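Local coordinates for nuclear polyadenylated RNA-binding protein NAB2 (PDB 2V75) that binds the poly(A) tails of mRNAs and pre-mRNAs, shields them from the exosome, and helps control tail length and nuclear export, at residues E16-I21 with K29-Y34. Numbering follows the deposited sequence.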
loop_
_atom_site.group_PDB
_atom_site.type_symbol
_atom_site.label_atom_id
_atom_site.label_comp_id
_atom_site.label_asym_id
_atom_site.label_seq_id
_atom_site.Cartn_x
_atom_site.Cartn_y
_atom_site.Cartn_z
ATOM N N GLU A 16 6.983 -2.587 0.394
ATOM C CA GLU A 16 7.930 -2.456 -0.702
ATOM C C GLU A 16 7.672 -1.152 -1.470
ATOM O O GLU A 16 8.609 -0.442 -1.881
ATOM C CB GLU A 16 7.849 -3.671 -1.637
ATOM C CG GLU A 16 8.253 -4.936 -0.985
ATOM C CD GLU A 16 9.734 -5.024 -0.706
ATOM O OE1 GLU A 16 10.581 -4.504 -1.473
ATOM O OE2 GLU A 16 10.085 -5.781 0.218
ATOM N N LYS A 17 6.399 -0.860 -1.653
ATOM C CA LYS A 17 5.983 0.374 -2.348
ATOM C C LYS A 17 6.398 1.605 -1.547
ATOM O O LYS A 17 7.064 2.512 -2.067
ATOM C CB LYS A 17 4.492 0.341 -2.600
ATOM C CG LYS A 17 3.906 1.609 -3.278
ATOM C CD LYS A 17 4.397 1.818 -4.666
ATOM C CE LYS A 17 3.691 3.066 -5.222
ATOM N NZ LYS A 17 3.890 3.237 -6.656
ATOM N N LEU A 18 6.083 1.590 -0.254
ATOM C CA LEU A 18 6.499 2.671 0.669
ATOM C C LEU A 18 8.010 2.897 0.693
ATOM O O LEU A 18 8.522 4.035 0.717
ATOM C CB LEU A 18 5.957 2.358 2.057
ATOM C CG LEU A 18 4.436 2.331 2.226
ATOM C CD1 LEU A 18 4.164 1.907 3.700
ATOM C CD2 LEU A 18 3.822 3.702 1.874
ATOM N N ALA A 19 8.777 1.808 0.658
ATOM C CA ALA A 19 10.218 1.936 0.715
ATOM C C ALA A 19 10.801 2.697 -0.468
ATOM O O ALA A 19 11.982 3.084 -0.434
ATOM C CB ALA A 19 10.890 0.548 0.792
ATOM N N GLY A 20 10.041 2.799 -1.545
ATOM C CA GLY A 20 10.565 3.405 -2.780
ATOM C C GLY A 20 10.225 4.885 -2.898
ATOM O O GLY A 20 10.640 5.566 -3.844
ATOM N N ILE A 21 9.515 5.398 -1.903
ATOM C CA ILE A 21 9.071 6.798 -1.912
ATOM C C ILE A 21 10.143 7.728 -1.357
ATOM O O ILE A 21 10.542 7.632 -0.187
ATOM C CB ILE A 21 7.776 6.979 -1.076
ATOM C CG1 ILE A 21 6.674 6.123 -1.678
ATOM C CG2 ILE A 21 7.474 8.478 -0.880
ATOM C CD1 ILE A 21 5.407 6.073 -0.832
ATOM N N LYS A 29 6.447 -0.306 8.400
ATOM C CA LYS A 29 5.782 -1.547 8.794
ATOM C C LYS A 29 4.406 -1.160 9.344
ATOM O O LYS A 29 3.394 -1.784 9.024
ATOM C CB LYS A 29 6.604 -2.268 9.833
ATOM C CG LYS A 29 6.124 -3.674 10.162
ATOM C CD LYS A 29 7.061 -4.425 11.130
ATOM C CE LYS A 29 8.228 -5.097 10.404
ATOM N NZ LYS A 29 7.748 -5.888 9.231
ATOM N N TYR A 30 4.366 -0.085 10.124
ATOM C CA TYR A 30 3.087 0.343 10.711
ATOM C C TYR A 30 2.139 0.878 9.665
ATOM O O TYR A 30 0.966 0.474 9.662
ATOM C CB TYR A 30 3.298 1.434 11.749
ATOM C CG TYR A 30 2.000 1.980 12.328
ATOM C CD1 TYR A 30 1.247 1.216 13.193
ATOM C CD2 TYR A 30 1.543 3.259 12.032
ATOM C CE1 TYR A 30 0.073 1.724 13.759
ATOM C CE2 TYR A 30 0.347 3.768 12.583
ATOM C CZ TYR A 30 -0.388 2.971 13.434
ATOM O OH TYR A 30 -1.543 3.441 14.047
ATOM N N VAL A 31 2.621 1.784 8.806
ATOM C CA VAL A 31 1.792 2.331 7.704
ATOM C C VAL A 31 1.264 1.161 6.842
ATOM O O VAL A 31 0.073 1.115 6.505
ATOM C CB VAL A 31 2.518 3.400 6.868
ATOM C CG1 VAL A 31 1.666 3.868 5.657
ATOM C CG2 VAL A 31 2.958 4.605 7.723
ATOM N N ALA A 32 2.105 0.194 6.514
ATOM C CA ALA A 32 1.659 -0.954 5.731
ATOM C C ALA A 32 0.562 -1.735 6.471
ATOM O O ALA A 32 -0.466 -2.128 5.897
ATOM C CB ALA A 32 2.850 -1.871 5.406
ATOM N N GLU A 33 0.729 -1.928 7.768
ATOM C CA GLU A 33 -0.280 -2.659 8.534
ATOM C C GLU A 33 -1.589 -1.881 8.559
ATOM O O GLU A 33 -2.674 -2.477 8.515
ATOM C CB GLU A 33 0.216 -2.906 9.947
ATOM C CG GLU A 33 1.243 -4.039 10.016
ATOM C CD GLU A 33 0.658 -5.344 10.549
ATOM O OE1 GLU A 33 -0.577 -5.418 10.776
ATOM O OE2 GLU A 33 1.454 -6.288 10.781
ATOM N N TYR A 34 -1.479 -0.569 8.700
ATOM C CA TYR A 34 -2.678 0.254 8.833
ATOM C C TYR A 34 -3.416 0.215 7.492
ATOM O O TYR A 34 -4.641 0.058 7.457
ATOM C CB TYR A 34 -2.336 1.698 9.156
ATOM C CG TYR A 34 -3.434 2.454 9.831
ATOM C CD1 TYR A 34 -3.541 2.498 11.193
ATOM C CD2 TYR A 34 -4.410 3.095 9.108
ATOM C CE1 TYR A 34 -4.584 3.194 11.820
ATOM C CE2 TYR A 34 -5.436 3.762 9.724
ATOM C CZ TYR A 34 -5.547 3.803 11.069
ATOM O OH TYR A 34 -6.631 4.514 11.571
#
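Val31 is the first residue of the 29-34 helix to meet Leu18, and the meeting is entirely apolar: Leu18 CD1 lies 3.7 Å from Val31 CG1 and 3.9 Å from Val31 CB. One methyl of the leucine thus rests against the base and one branch of the valine, the two side chains running at a slant to each other. The valine branch concerned is set by chi1 of 175°, which places CG1 trans to the backbone nitrogen and turns CG2 away from the leucine methyl.

One residue on, Ala32 receives the same methyl on the flank of the helix, with Leu18 CD1 4.3 Å from Ala32 CB and 3.9 Å from the backbone atom Ala32 N. CD1 therefore sits over the junction between Val31 and Ala32. Leucine reaches it in an extended form, chi2 177° putting CD1 trans to the alpha carbon, which spans a gap of 7.9 Å between Leu18 CA and Ala32 CA. No hydrogen bond crosses; every close approach involves Leu18 CD1, and 102 Å² is buried in total, both sides summed.

Leu18 also opens a type I turn to Ile21, closed by Ile21 N to Leu18 O at 3.1 Å. The contact is buried near the middle of this all-helical, PWI-like N-terminal domain, which binds Mlp1 and is required for nuclear export of poly(A) RNA and of NAB2. Around it, Leu18 also touches Phe24 of the connecting loop and Val67 of helix 61-79, while Val31 packs on Phe56, just beyond helix 45-55; Leu18 thereby links helix 7-18 to both helix 28-40 and helix 61-79.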